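Local coordinates for protein beta-N-acetylhexosaminidase (Thermotoga neapolitana, PDB 5BZA) that probably hydrolyses terminal non-reducing N-acetyl-D-hexosamine residues of N-acetyl-beta-D-hexosaminides as a thermostable member of glycoside hydrolase family 3, at residues Val23-Arg28 / Ser53-Phe58; Leu72-Ser77 / Asn104-Asn109. All coordinates share one frame; numbering follows the deposited sequence.

Contact 1. Residues Val23-Arg28 / Ser53-Phe58; sequences VIQKYR and SRNGRF
Ile24 opens the contact on its buried side, where its CG2 meets the ring of Phe58, 3.8 Å from CE2 and equally near CZ. This methyl stands anti to the backbone N of Ile24 and reaches the outer end of the ring at a slant. One residue on, Gln25 carries the polar link. Its side chain reaches out straight from the helix, and NE2 donates to OD1 of Asn55 at 2.9 Å with an N-H...O angle of 149°. The donor lies in the carbonyl plane of Asn55, but the two amide planes are twisted 62° apart. At the other end of the Asn55 amide, ND2 bonds back to the backbone O of Phe51 in helix 42-54; both bonds together fix which way this amide is turned. Arg28, with positive phi just past the helix end, bends at chi2 (-60°) and lays its guanidinium back over CA of Gln25. NH1 comes only to 4.1 Å of the backbone O of Asn55, which sits at the edge of the group, and no hydrogen bond forms. In the TIM barrel the contact ties the end of helix 18-27 to the turn leaving helix 42-54; Ile24 also packs on Phe48 and Phe51 of that helix, while Phe58 leads into strand 59-62.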
ATOM      1  N   VAL B  23      -6.805 -27.106   7.541  1.00 14.52           N
ATOM      2  CA  VAL B  23      -7.041 -26.760   8.955  1.00 16.68           C
ATOM      3  C   VAL B  23      -8.230 -25.832   9.074  1.00 18.08           C
ATOM      4  O   VAL B  23      -9.114 -26.068   9.892  1.00 17.49           O
ATOM      5  CB  VAL B  23      -5.831 -26.103   9.620  1.00 16.64           C
ATOM      6  CG1 VAL B  23      -6.203 -25.569  11.006  1.00 15.94           C
ATOM      7  CG2 VAL B  23      -4.706 -27.080   9.696  1.00 16.71           C
ATOM      8  N   ILE B  24      -8.270 -24.807   8.217  1.00 16.85           N
ATOM      9  CA  ILE B  24      -9.356 -23.830   8.281  1.00 18.09           C
ATOM     10  C   ILE B  24     -10.688 -24.519   8.051  1.00 18.34           C
ATOM     11  O   ILE B  24     -11.663 -24.275   8.776  1.00 17.15           O
ATOM     12  CB  ILE B  24      -9.175 -22.710   7.251  1.00 13.95           C
ATOM     13  CG1 ILE B  24      -8.050 -21.779   7.675  1.00 16.27           C
ATOM     14  CG2 ILE B  24     -10.408 -21.865   7.156  1.00 12.70           C
ATOM     15  CD1 ILE B  24      -7.744 -20.681   6.643  1.00 13.49           C
ATOM     16  N   GLN B  25     -10.722 -25.423   7.073  1.00 19.38           N
ATOM     17  CA  GLN B  25     -11.981 -26.094   6.727  1.00 21.75           C
ATOM     18  C   GLN B  25     -12.376 -27.146   7.753  1.00 16.57           C
ATOM     19  O   GLN B  25     -13.557 -27.357   8.017  1.00 16.24           O
ATOM     20  CB  GLN B  25     -11.909 -26.701   5.324  1.00 20.66           C
ATOM     21  CG  GLN B  25     -12.065 -25.647   4.253  1.00 22.86           C
ATOM     22  CD  GLN B  25     -12.065 -26.193   2.822  1.00 24.41           C
ATOM     23  OE1 GLN B  25     -11.325 -27.119   2.480  1.00 26.08           O
ATOM     24  NE2 GLN B  25     -12.904 -25.609   1.986  1.00 20.63           N
ATOM     25  N   LYS B  26     -11.398 -27.821   8.327  1.00 19.88           N
ATOM     26  CA  LYS B  26     -11.688 -28.800   9.363  1.00 19.80           C
ATOM     27  C   LYS B  26     -12.159 -28.161  10.679  1.00 20.32           C
ATOM     28  O   LYS B  26     -13.151 -28.609  11.243  1.00 20.50           O
ATOM     29  CB  LYS B  26     -10.478 -29.690   9.637  1.00 21.58           C
ATOM     30  CG  LYS B  26     -10.807 -30.820  10.642  1.00 20.06           C
ATOM     31  CD  LYS B  26      -9.634 -31.778  10.821  1.00 21.16           C
ATOM     32  CE  LYS B  26     -10.027 -32.920  11.750  1.00 25.16           C
ATOM     33  NZ  LYS B  26      -8.975 -33.973  11.848  1.00 34.96           N
ATOM     34  N   TYR B  27     -11.467 -27.125  11.162  1.00 17.38           N
ATOM     35  CA  TYR B  27     -11.752 -26.595  12.504  1.00 19.53           C
ATOM     36  C   TYR B  27     -12.582 -25.324  12.564  1.00 18.18           C
ATOM     37  O   TYR B  27     -13.100 -24.984  13.628  1.00 18.53           O
ATOM     38  CB  TYR B  27     -10.441 -26.372  13.249  1.00 18.54           C
ATOM     39  CG  TYR B  27      -9.690 -27.658  13.440  1.00 17.05           C
ATOM     40  CD1 TYR B  27     -10.029 -28.545  14.454  1.00 17.12           C
ATOM     41  CD2 TYR B  27      -8.692 -28.039  12.541  1.00 18.99           C
ATOM     42  CE1 TYR B  27      -9.328 -29.750  14.611  1.00 16.02           C
ATOM     43  CE2 TYR B  27      -7.998 -29.224  12.695  1.00 17.20           C
ATOM     44  CZ  TYR B  27      -8.315 -30.069  13.723  1.00 16.97           C
ATOM     45  OH  TYR B  27      -7.610 -31.254  13.841  1.00 21.26           O
ATOM     46  N   ARG B  28     -12.691 -24.627  11.438  1.00 15.82           N
ATOM     47  CA  ARG B  28     -13.440 -23.367  11.350  1.00 17.10           C
ATOM     48  C   ARG B  28     -12.999 -22.371  12.473  1.00 16.70           C
ATOM     49  O   ARG B  28     -13.834 -21.897  13.262  1.00 17.51           O
ATOM     50  CB  ARG B  28     -14.951 -23.629  11.469  1.00 17.87           C
ATOM     51  CG  ARG B  28     -15.541 -24.672  10.508  1.00 20.18           C
ATOM     52  CD  ARG B  28     -15.366 -24.328   9.041  1.00 27.86           C
ATOM     53  NE  ARG B  28     -15.703 -25.478   8.186  1.00 37.15           N
ATOM     54  CZ  ARG B  28     -15.705 -25.461   6.851  1.00 34.73           C
ATOM     55  NH1 ARG B  28     -15.411 -24.337   6.206  1.00 32.91           N
ATOM     56  NH2 ARG B  28     -16.005 -26.566   6.166  1.00 32.06           N
ATOM     57  N   SER B  53     -13.048 -15.417   1.669  1.00 15.89           N
ATOM     58  CA  SER B  53     -14.386 -14.929   1.236  1.00 15.60           C
ATOM     59  C   SER B  53     -15.394 -16.056   0.949  1.00 16.74           C
ATOM     60  O   SER B  53     -16.616 -15.861   0.988  1.00 20.37           O
ATOM     61  CB  SER B  53     -14.264 -14.053   0.003  1.00 19.37           C
ATOM     62  OG  SER B  53     -14.165 -14.869  -1.163  1.00 21.34           O
ATOM     63  N   ARG B  54     -14.866 -17.220   0.613  1.00 16.91           N
ATOM     64  CA  ARG B  54     -15.668 -18.370   0.251  1.00 18.42           C
ATOM     65  C   ARG B  54     -15.897 -19.384   1.383  1.00 20.43           C
ATOM     66  O   ARG B  54     -16.626 -20.372   1.239  1.00 23.82           O
ATOM     67  CB  ARG B  54     -14.954 -19.023  -0.910  1.00 21.51           C
ATOM     68  CG  ARG B  54     -14.921 -18.059  -2.042  1.00 24.20           C
ATOM     69  CD  ARG B  54     -14.094 -18.589  -3.170  1.00 33.99           C
ATOM     70  NE  ARG B  54     -14.506 -17.938  -4.397  1.00 37.95           N
ATOM     71  CZ  ARG B  54     -14.254 -18.428  -5.599  1.00 43.75           C
ATOM     72  NH1 ARG B  54     -13.543 -19.556  -5.716  1.00 44.68           N
ATOM     73  NH2 ARG B  54     -14.715 -17.782  -6.671  1.00 44.95           N
ATOM     74  N   ASN B  55     -15.288 -19.155   2.523  1.00 17.87           N
ATOM     75  CA  ASN B  55     -15.346 -20.194   3.501  1.00 19.51           C
ATOM     76  C   ASN B  55     -15.948 -19.744   4.791  1.00 16.13           C
ATOM     77  O   ASN B  55     -15.549 -20.227   5.825  1.00 18.08           O
ATOM     78  CB  ASN B  55     -13.944 -20.753   3.718  1.00 19.55           C
ATOM     79  CG  ASN B  55     -13.530 -21.701   2.598  1.00 20.82           C
ATOM     80  OD1 ASN B  55     -13.717 -22.924   2.681  1.00 21.18           O
ATOM     81  ND2 ASN B  55     -12.997 -21.128   1.522  1.00 18.52           N
ATOM     82  N   GLY B  56     -16.915 -18.829   4.734  1.00 20.91           N
ATOM     83  CA  GLY B  56     -17.609 -18.382   5.934  1.00 18.08           C
ATOM     84  C   GLY B  56     -17.186 -17.025   6.488  1.00 17.34           C
ATOM     85  O   GLY B  56     -16.506 -16.242   5.826  1.00 21.03           O
ATOM     86  N   ARG B  57     -17.627 -16.725   7.695  1.00 19.61           N
ATOM     87  CA  ARG B  57     -17.297 -15.462   8.355  1.00 23.54           C
ATOM     88  C   ARG B  57     -16.046 -15.630   9.194  1.00 17.82           C
ATOM     89  O   ARG B  57     -15.935 -16.607   9.940  1.00 15.16           O
ATOM     90  CB  ARG B  57     -18.451 -14.990   9.254  1.00 28.85           C
ATOM     91  CG  ARG B  57     -19.765 -14.654   8.538  1.00 33.07           C
ATOM     92  CD  ARG B  57     -20.858 -14.317   9.565  1.00 40.91           C
ATOM     93  NE  ARG B  57     -20.936 -15.320  10.636  1.00 43.65           N
ATOM     94  CZ  ARG B  57     -21.417 -15.091  11.861  1.00 51.35           C
ATOM     95  NH1 ARG B  57     -21.859 -13.879  12.193  1.00 48.51           N
ATOM     96  NH2 ARG B  57     -21.451 -16.071  12.764  1.00 51.25           N
ATOM     97  N   PHE B  58     -15.090 -14.710   9.043  1.00 11.12           N
ATOM     98  CA  PHE B  58     -13.878 -14.740   9.829  1.00  8.66           C
ATOM     99  C   PHE B  58     -13.625 -13.338  10.351  1.00 10.60           C
ATOM    100  O   PHE B  58     -13.925 -12.370   9.665  1.00 10.17           O
ATOM    101  CB  PHE B  58     -12.663 -15.173   9.017  1.00  7.85           C
ATOM    102  CG  PHE B  58     -12.794 -16.500   8.356  1.00 10.60           C
ATOM    103  CD1 PHE B  58     -13.313 -16.596   7.044  1.00 12.85           C
ATOM    104  CD2 PHE B  58     -12.345 -17.656   9.004  1.00  8.18           C
ATOM    105  CE1 PHE B  58     -13.391 -17.825   6.401  1.00 11.76           C
ATOM    106  CE2 PHE B  58     -12.421 -18.884   8.382  1.00 10.41           C
ATOM    107  CZ  PHE B  58     -12.947 -18.984   7.062  1.00 12.93           C
TER

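Contact 2. Residues Leu72-Ser77 / Asn104-Asn109; sequences LKYVPS and NTLGFN
A Schellman motif ends helix 89-106 of the TIM barrel, and the side chains flanking its C-prime residue, Gly107, meet a type I turn running from Leu72 to Val75. Phe108 N reaches back to Met103 O, a weak bond joins Gly107 N to Asn104 O, and the positive phi of Gly107 takes the chain out of the helix; Leu106 before it and Phe108 after it both point toward the turn. With CG anti to its carbonyl carbon (chi1 -66°), Leu106 applies both of its methyls to the Tyr74 ring. CD2 sits over a face in a CH-pi contact, 4.2 Å from the ring centroid and 13° off the normal, whereas CD1 presses against CD2 of Tyr74 at 3.3 Å, a tight approach. On the opposite face of the ring lies CG of Lys73, placing the aromatic group between two aliphatic chains. Its hydroxyl OH is hydrogen-bonded to OE2 of Glu42, which anchors the far end of the side chain. Replacing Tyr74 with an alanine would probably open a gap beside both methyls of Leu106 and deprive Glu42 of this hydroxyl partner. Across the dimer interface, Leu106 also packs on Pro76 of the second subunit, and Thr105 OG1 hydrogen-bonds to NH1 of Arg101 of that subunit. Beside the Tyr74-Leu106 pair, Leu72 and Phe108 run antiparallel alongside one another, and Leu39 touches both. The Leu72 branch CD1 lies over a face of the phenyl ring, while its sister methyl CD2 makes the closest approach, 3.8 Å from CZ of Phe108.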
ATOM      1  N   LEU B  72       1.848  -4.100   6.653  1.00  9.86           N
ATOM      2  CA  LEU B  72       1.037  -3.835   5.478  1.00  9.58           C
ATOM      3  C   LEU B  72       1.691  -2.749   4.628  1.00  9.10           C
ATOM      4  O   LEU B  72       1.754  -1.581   5.019  1.00 10.03           O
ATOM      5  CB  LEU B  72      -0.375  -3.411   5.874  1.00  8.61           C
ATOM      6  CG  LEU B  72      -1.255  -4.404   6.634  1.00  8.79           C
ATOM      7  CD1 LEU B  72      -2.654  -3.832   6.933  1.00 13.03           C
ATOM      8  CD2 LEU B  72      -1.335  -5.731   5.865  1.00  8.13           C
ATOM      9  N   LYS B  73       2.152  -3.126   3.431  1.00 11.31           N
ATOM     10  CA  LYS B  73       2.785  -2.125   2.591  1.00 13.20           C
ATOM     11  C   LYS B  73       1.752  -1.114   2.094  1.00 13.25           C
ATOM     12  O   LYS B  73       2.115  -0.021   1.656  1.00 11.93           O
ATOM     13  CB  LYS B  73       3.486  -2.758   1.413  1.00 13.13           C
ATOM     14  CG  LYS B  73       2.558  -3.238   0.331  1.00 12.61           C
ATOM     15  CD  LYS B  73       3.403  -3.671  -0.824  1.00 15.25           C
ATOM     16  CE  LYS B  73       2.585  -4.067  -2.010  1.00 11.70           C
ATOM     17  NZ  LYS B  73       3.571  -4.503  -3.019  1.00 15.13           N
ATOM     18  N   TYR B  74       0.479  -1.520   2.137  1.00 11.46           N
ATOM     19  CA  TYR B  74      -0.654  -0.697   1.708  1.00 11.31           C
ATOM     20  C   TYR B  74      -0.912   0.535   2.562  1.00 12.20           C
ATOM     21  O   TYR B  74      -1.395   1.559   2.053  1.00 12.95           O
ATOM     22  CB  TYR B  74      -1.891  -1.574   1.691  1.00  9.79           C
ATOM     23  CG  TYR B  74      -1.592  -2.909   1.019  1.00 12.58           C
ATOM     24  CD1 TYR B  74      -1.403  -2.983  -0.391  1.00 10.65           C
ATOM     25  CD2 TYR B  74      -1.463  -4.087   1.775  1.00 10.58           C
ATOM     26  CE1 TYR B  74      -1.105  -4.185  -0.997  1.00 11.88           C
ATOM     27  CE2 TYR B  74      -1.193  -5.305   1.161  1.00 10.90           C
ATOM     28  CZ  TYR B  74      -1.005  -5.342  -0.222  1.00  6.89           C
ATOM     29  OH  TYR B  74      -0.718  -6.535  -0.829  1.00  8.65           O
ATOM     30  N   VAL B  75      -0.571   0.439   3.859  1.00  9.24           N
ATOM     31  CA  VAL B  75      -0.689   1.561   4.763  1.00 11.74           C
ATOM     32  C   VAL B  75       0.591   2.362   4.759  1.00 12.40           C
ATOM     33  O   VAL B  75       1.669   1.813   4.973  1.00 16.37           O
ATOM     34  CB  VAL B  75      -0.971   1.098   6.231  1.00 12.29           C
ATOM     35  CG1 VAL B  75      -1.113   2.320   7.151  1.00  8.38           C
ATOM     36  CG2 VAL B  75      -2.230   0.284   6.276  1.00 12.14           C
ATOM     37  N   PRO B  76       0.494   3.661   4.485  1.00 10.23           N
ATOM     38  CA  PRO B  76       1.744   4.439   4.559  1.00 10.55           C
ATOM     39  C   PRO B  76       2.345   4.399   5.956  1.00 11.04           C
ATOM     40  O   PRO B  76       1.630   4.403   6.959  1.00  9.27           O
ATOM     41  CB  PRO B  76       1.346   5.874   4.183  1.00  8.54           C
ATOM     42  CG  PRO B  76      -0.158   5.865   3.977  1.00  8.65           C
ATOM     43  CD  PRO B  76      -0.672   4.431   4.028  1.00  8.14           C
ATOM     44  N   SER B  77       3.668   4.362   5.988  1.00 10.17           N
ATOM     45  CA  SER B  77       4.434   4.312   7.216  1.00  9.76           C
ATOM     46  C   SER B  77       4.257   5.533   8.156  1.00  9.57           C
ATOM     47  O   SER B  77       4.176   6.702   7.742  1.00  9.78           O
ATOM     48  CB  SER B  77       5.911   4.134   6.859  1.00 10.34           C
ATOM     49  OG  SER B  77       6.664   4.020   8.041  1.00 14.41           O
ATOM     50  N   ASN B 104      -9.663  -2.026   5.973  1.00  9.31           N
ATOM     51  CA  ASN B 104     -11.031  -2.460   5.749  1.00  9.83           C
ATOM     52  C   ASN B 104     -11.226  -2.678   4.252  1.00 13.40           C
ATOM     53  O   ASN B 104     -11.911  -3.624   3.860  1.00 12.16           O
ATOM     54  CB  ASN B 104     -12.061  -1.441   6.262  1.00 11.99           C
ATOM     55  CG  ASN B 104     -13.517  -1.857   5.932  1.00 15.96           C
ATOM     56  OD1 ASN B 104     -14.056  -1.547   4.860  1.00 21.72           O
ATOM     57  ND2 ASN B 104     -14.137  -2.556   6.844  1.00 16.86           N
ATOM     58  N   THR B 105     -10.649  -1.792   3.420  1.00 11.72           N
ATOM     59  CA  THR B 105     -10.788  -1.941   1.965  1.00 11.28           C
ATOM     60  C   THR B 105     -10.119  -3.222   1.517  1.00 12.44           C
ATOM     61  O   THR B 105     -10.608  -3.901   0.610  1.00 13.20           O
ATOM     62  CB  THR B 105     -10.173  -0.752   1.179  1.00 11.40           C
ATOM     63  OG1 THR B 105     -10.763   0.468   1.614  1.00 10.03           O
ATOM     64  CG2 THR B 105     -10.416  -0.895  -0.313  1.00 13.61           C
ATOM     65  N   LEU B 106      -8.976  -3.556   2.122  1.00 10.53           N
ATOM     66  CA  LEU B 106      -8.286  -4.769   1.693  1.00  7.91           C
ATOM     67  C   LEU B 106      -9.023  -6.045   2.036  1.00 12.53           C
ATOM     68  O   LEU B 106      -8.848  -7.058   1.355  1.00 10.61           O
ATOM     69  CB  LEU B 106      -6.887  -4.834   2.270  1.00 10.21           C
ATOM     70  CG  LEU B 106      -5.872  -3.793   1.816  1.00  9.38           C
ATOM     71  CD1 LEU B 106      -4.646  -3.932   2.744  1.00  8.56           C
ATOM     72  CD2 LEU B 106      -5.509  -4.036   0.335  1.00  7.10           C
ATOM     73  N   GLY B 107      -9.849  -5.986   3.082  1.00 12.45           N
ATOM     74  CA  GLY B 107     -10.548  -7.140   3.605  1.00 10.98           C
ATOM     75  C   GLY B 107     -10.262  -7.414   5.092  1.00 11.06           C
ATOM     76  O   GLY B 107     -10.825  -8.354   5.638  1.00 11.50           O
ATOM     77  N   PHE B 108      -9.405  -6.635   5.754  1.00 10.09           N
ATOM     78  CA  PHE B 108      -9.220  -6.819   7.214  1.00  8.77           C
ATOM     79  C   PHE B 108     -10.473  -6.294   7.968  1.00 13.05           C
ATOM     80  O   PHE B 108     -11.226  -5.499   7.419  1.00 10.64           O
ATOM     81  CB  PHE B 108      -7.936  -6.117   7.689  1.00  7.24           C
ATOM     82  CG  PHE B 108      -6.669  -6.786   7.210  1.00  9.16           C
ATOM     83  CD1 PHE B 108      -6.081  -7.824   7.945  1.00  9.76           C
ATOM     84  CD2 PHE B 108      -6.102  -6.426   5.966  1.00 10.34           C
ATOM     85  CE1 PHE B 108      -4.904  -8.457   7.490  1.00  9.55           C
ATOM     86  CE2 PHE B 108      -4.943  -7.052   5.480  1.00  8.54           C
ATOM     87  CZ  PHE B 108      -4.341  -8.072   6.241  1.00  8.33           C
ATOM     88  N   ASN B 109     -10.794  -6.812   9.152  1.00 11.96           N
ATOM     89  CA  ASN B 109     -11.836  -6.149   9.946  1.00 11.59           C
ATOM     90  C   ASN B 109     -11.457  -5.949  11.424  1.00 11.23           C
ATOM     91  O   ASN B 109     -12.223  -5.364  12.203  1.00  8.33           O
ATOM     92  CB  ASN B 109     -13.163  -6.914   9.840  1.00 14.50           C
ATOM     93  CG  ASN B 109     -12.990  -8.400   9.984  1.00 16.32           C
ATOM     94  OD1 ASN B 109     -12.326  -8.866  10.914  1.00 13.06           O
ATOM     95  ND2 ASN B 109     -13.596  -9.176   9.064  1.00 18.24           N
TER

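Both contacts belong to the TIM-barrel domain and share the feature of a helix end, 18-27 in contact 1 and 89-106 in contact 2, closed by a residue of positive phi. Their chemistry differs with depth. Contact 1 is only partly buried, combining one apolar touch with a hydrogen bond between two side-chain amides and an arginine near the surface; contact 2 is wholly apolar across its two segments, with all four touching residues buried and the second subunit close by. Although their centres lie 21 Å apart, a probable hydrogen bond of 3.3 Å from Asn109 ND2 to Phe58 O joins them, just ahead of the neighbouring parallel strands 59-62 and 110-111.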